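Local coordinates for MMACHC-like protein (Caenorhabditis elegans, PDB 5UJC), which binds methylcobalamin and probably catalyses flavin- and NADPH-dependent decyanation and glutathione-dependent dealkylation of cobalamins in B12 trafficking, at residues A[10-13]-A[14-18]; A[227-230]-A[231-234]. One frame throughout, in Å; residues are numbered along the deposited sequence.

Overall arrangement
Both interactions are local, each within one continuous run of chain, and they lie on opposite sides of the chain's centre, with their own centres 31 Å apart and nearest atoms about 21 Å apart. Interaction 1 is a stretch of the helix 5-18, half sunk against the four-stranded antiparallel sheet and half at the surface. Interaction 2, a compact 3-10 turn between helices 212-225 and 243-250 beside the bound cobalamin, is also partly buried, with Ser-229, Phe-231 and Arg-232 inside and no touching residue fully exposed. Regular i to i+4 bonds and one salt bridge make up the first; the second uses i to i+3 bonds, an Asx turn and a serine that holds an arginine.

Interaction 1. Residues A[10-13]-A[14-18]; sequences SIKR and VVDQK
Lys-12 and Asp-16, one helical turn apart, meet through a salt bridge in which NZ of Lys-12 lies 2.9 Å from OD2 of Asp-16, on the syn lone pair of that oxygen. The lysine leaves the backbone with CG anti to N (chi1 -172°) and runs extended until a final bend at chi4 (-64°) turns the ammonium to the carboxylate; on the way its CG passes 3.5 Å from the same OD2. Ser-27 ties the pair to strand 25-31, its OG bonding both NZ of Lys-12 and OD1 of Asp-16. OD2 also accepts from a water at 2.7 Å, which is only weakly bound to NE of Arg-13. Farther out, where Arg-13 and Gln-17 are exposed, the fit is loose: Arg-13 folds back at chi2 and chi3, and its CG lies 3.7 Å from NE2 of Gln-17, with guanidinium and amide planes nearly perpendicular. The other flank is tight. Ile-11 and Val-15 are buried against Leu-56 of strand 53-60 and against strand 185-196, and CG2 of Val-15 rests 3.5 Å from the carbonyl O of Ile-11. The backbone bond from Val-15 N to Ile-11 O is nearly straight at the hydrogen (170°). Val-14 turns instead to Lys-108 of helix 93-109. The lysine-aspartate pair is a common i to i+4 helix salt bridge, and the division into apolar and polar flanks marks an amphipathic alpha-helix, here packed on a beta-sheet.

Interaction 2. Residues A[227-230]-A[231-234]; sequences KDSG and FRDF
Ser-229 and Arg-232 are joined twice across this turn, once by backbone and once by side chain. The arginine's NE donates to OG of Ser-229 over 2.8 Å, only 3° out of the guanidinium plane, so the hydroxyl sits at the edge of the flat group. The arginine chain runs extended from CG to NE, which brings NE level with the serine. The CZ corner of the Phe-231 ring stands 3.6 Å above the centre of the guanidinium, the two planes inclined to each other; that ring in turn carries CG of Arg-232 over one face, near the rim. Phe-231 reaches this place with CG wedged between its backbone N and carbonyl carbon (chi1 73°). Phe-222 meets the same ring from helix 212-225. NH1 of Arg-232 bonds to O of Gly-182 and NH2 to a tartrate, probably from crystallisation. The main chain is gathered by i to i+3 bonds, from Arg-232 N to Ser-229 O and, over 3.1 Å, from Asp-233 N to Gly-230 O. A water bridges Ser-229 O and OD2 of Asp-233, whose OD1 is held by His-183 and Arg-240. Upstream, OD1 of Asp-228 accepts a hydrogen bond from Gly-230 N at 2.8 Å. An Asx turn thus leads into a short 3-10 turn, where the side chain of Arg-232 comes within about 4 Å of the bound methylcobalamin, at the wall of the cobalamin pocket.

Interaction 1. Residues A[10-13]-A[14-18]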
# COMPACT_ATOMS: atom_id res chain seq x y z
N SER A 10 3.47 13.26 -17.94
CA SER A 10 2.66 14.40 -17.44
C SER A 10 1.59 13.92 -16.46
O SER A 10 1.32 14.56 -15.46
CB SER A 10 2.01 15.17 -18.60
OG SER A 10 2.99 15.82 -19.41
N ILE A 11 1.01 12.76 -16.75
CA ILE A 11 0.05 12.15 -15.85
C ILE A 11 0.72 11.82 -14.51
O ILE A 11 0.21 12.19 -13.43
CB ILE A 11 -0.56 10.88 -16.46
CG1 ILE A 11 -1.52 11.27 -17.58
CG2 ILE A 11 -1.28 10.05 -15.41
CD1 ILE A 11 -1.90 10.09 -18.48
N LYS A 12 1.85 11.13 -14.56
CA LYS A 12 2.54 10.77 -13.34
C LYS A 12 2.96 12.03 -12.57
O LYS A 12 2.91 12.06 -11.33
CB LYS A 12 3.75 9.88 -13.63
CG LYS A 12 4.39 9.33 -12.36
CD LYS A 12 5.49 8.33 -12.69
CE LYS A 12 5.93 7.53 -11.49
NZ LYS A 12 6.56 8.34 -10.43
N ARG A 13 3.33 13.09 -13.30
CA ARG A 13 3.78 14.32 -12.65
C ARG A 13 2.67 14.95 -11.81
O ARG A 13 2.91 15.39 -10.71
CB ARG A 13 4.30 15.33 -13.67
CG ARG A 13 5.15 16.44 -13.07
CD ARG A 13 6.48 15.91 -12.48
NE ARG A 13 7.26 15.20 -13.48
CZ ARG A 13 8.10 15.77 -14.35
NH1 ARG A 13 8.35 17.10 -14.32
NH2 ARG A 13 8.73 15.02 -15.24
N VAL A 14 1.44 14.97 -12.33
CA VAL A 14 0.32 15.54 -11.55
C VAL A 14 0.07 14.72 -10.28
O VAL A 14 -0.15 15.25 -9.21
CB VAL A 14 -0.98 15.60 -12.34
CG1 VAL A 14 -2.13 16.09 -11.46
CG2 VAL A 14 -0.82 16.49 -13.51
N VAL A 15 0.10 13.40 -10.42
CA VAL A 15 -0.08 12.52 -9.27
C VAL A 15 0.98 12.81 -8.22
O VAL A 15 0.68 12.93 -7.01
CB VAL A 15 -0.08 11.03 -9.71
CG1 VAL A 15 -0.15 10.11 -8.49
CG2 VAL A 15 -1.26 10.77 -10.65
N ASP A 16 2.23 12.94 -8.67
CA ASP A 16 3.36 13.14 -7.76
C ASP A 16 3.40 14.56 -7.17
O ASP A 16 3.94 14.77 -6.08
CB ASP A 16 4.66 12.81 -8.48
CG ASP A 16 4.82 11.32 -8.73
OD1 ASP A 16 4.12 10.51 -8.07
OD2 ASP A 16 5.68 10.95 -9.55
N GLN A 17 2.76 15.51 -7.85
CA GLN A 17 2.60 16.85 -7.28
C GLN A 17 1.59 16.88 -6.15
O GLN A 17 1.80 17.55 -5.14
CB GLN A 17 2.18 17.85 -8.36
CG GLN A 17 3.29 18.19 -9.33
CD GLN A 17 2.80 18.89 -10.59
OE1 GLN A 17 1.59 18.95 -10.88
NE2 GLN A 17 3.73 19.41 -11.34
N LYS A 18 0.49 16.14 -6.31
CA LYS A 18 -0.64 16.23 -5.36
C LYS A 18 -0.57 15.18 -4.26
O LYS A 18 -1.09 15.39 -3.19
CB LYS A 18 -1.95 16.09 -6.08
CG LYS A 18 -2.23 17.19 -7.11
CD LYS A 18 -1.95 18.61 -6.57
CE LYS A 18 -2.91 18.99 -5.46
NZ LYS A 18 -2.71 20.40 -5.01
O HOH W 1 6.74 12.62 -11.39

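Interaction 2. Residues A[227-230]-A[231-234]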
# COMPACT_ATOMS: atom_id res chain seq x y z
N LYS A 227 1.48 -7.97 14.84
CA LYS A 227 1.16 -6.88 15.79
C LYS A 227 2.41 -6.25 16.39
O LYS A 227 2.37 -5.09 16.80
CB LYS A 227 0.23 -7.35 16.88
CG LYS A 227 -1.16 -7.64 16.38
CD LYS A 227 -2.04 -8.21 17.45
CE LYS A 227 -3.48 -8.33 16.96
NZ LYS A 227 -4.37 -8.85 18.04
N ASP A 228 3.52 -7.00 16.45
CA ASP A 228 4.75 -6.45 17.02
C ASP A 228 5.61 -5.70 16.02
O ASP A 228 6.61 -5.12 16.39
CB ASP A 228 5.58 -7.52 17.82
CG ASP A 228 6.25 -8.61 16.93
OD1 ASP A 228 6.64 -8.32 15.77
OD2 ASP A 228 6.47 -9.74 17.46
N SER A 229 5.19 -5.70 14.74
CA SER A 229 5.87 -4.98 13.66
C SER A 229 7.32 -5.41 13.40
O SER A 229 7.98 -4.80 12.59
CB SER A 229 5.83 -3.45 13.89
OG SER A 229 4.59 -2.89 13.44
N GLY A 230 7.77 -6.52 14.00
CA GLY A 230 9.13 -7.00 13.75
C GLY A 230 9.40 -7.29 12.27
O GLY A 230 10.51 -7.07 11.77
N PHE A 231 8.39 -7.78 11.57
CA PHE A 231 8.54 -8.11 10.16
C PHE A 231 8.97 -6.89 9.34
O PHE A 231 9.55 -7.03 8.27
CB PHE A 231 7.26 -8.72 9.58
CG PHE A 231 6.12 -7.72 9.36
CD1 PHE A 231 5.23 -7.38 10.39
CD2 PHE A 231 5.96 -7.10 8.14
CE1 PHE A 231 4.22 -6.49 10.17
CE2 PHE A 231 4.94 -6.21 7.91
CZ PHE A 231 4.05 -5.91 8.92
N ARG A 232 8.61 -5.70 9.82
CA ARG A 232 8.88 -4.50 9.04
C ARG A 232 10.35 -4.16 8.94
O ARG A 232 10.76 -3.39 8.04
CB ARG A 232 8.10 -3.30 9.60
CG ARG A 232 6.59 -3.51 9.71
CD ARG A 232 5.89 -2.26 10.20
NE ARG A 232 4.52 -2.50 10.62
CZ ARG A 232 3.46 -2.44 9.81
NH1 ARG A 232 3.60 -2.19 8.51
NH2 ARG A 232 2.25 -2.65 10.31
N ASP A 233 11.14 -4.66 9.89
CA ASP A 233 12.56 -4.32 9.97
C ASP A 233 13.47 -5.25 9.20
O ASP A 233 14.69 -5.07 9.20
CB ASP A 233 12.99 -4.21 11.43
CG ASP A 233 12.49 -2.98 12.07
OD1 ASP A 233 12.43 -1.94 11.37
OD2 ASP A 233 12.17 -3.02 13.28
N PHE A 234 12.91 -6.21 8.47
CA PHE A 234 13.72 -6.99 7.55
C PHE A 234 14.21 -6.09 6.41
O PHE A 234 13.46 -5.26 5.90
CB PHE A 234 12.97 -8.22 7.05
CG PHE A 234 12.93 -9.32 8.07
CD1 PHE A 234 11.97 -9.31 9.06
CD2 PHE A 234 13.90 -10.30 8.08
CE1 PHE A 234 11.97 -10.28 10.04
CE2 PHE A 234 13.88 -11.29 9.04
CZ PHE A 234 12.92 -11.28 10.03
O HOH W 2 6.30 -9.22 13.09
O HOH W 3 9.49 -2.57 13.55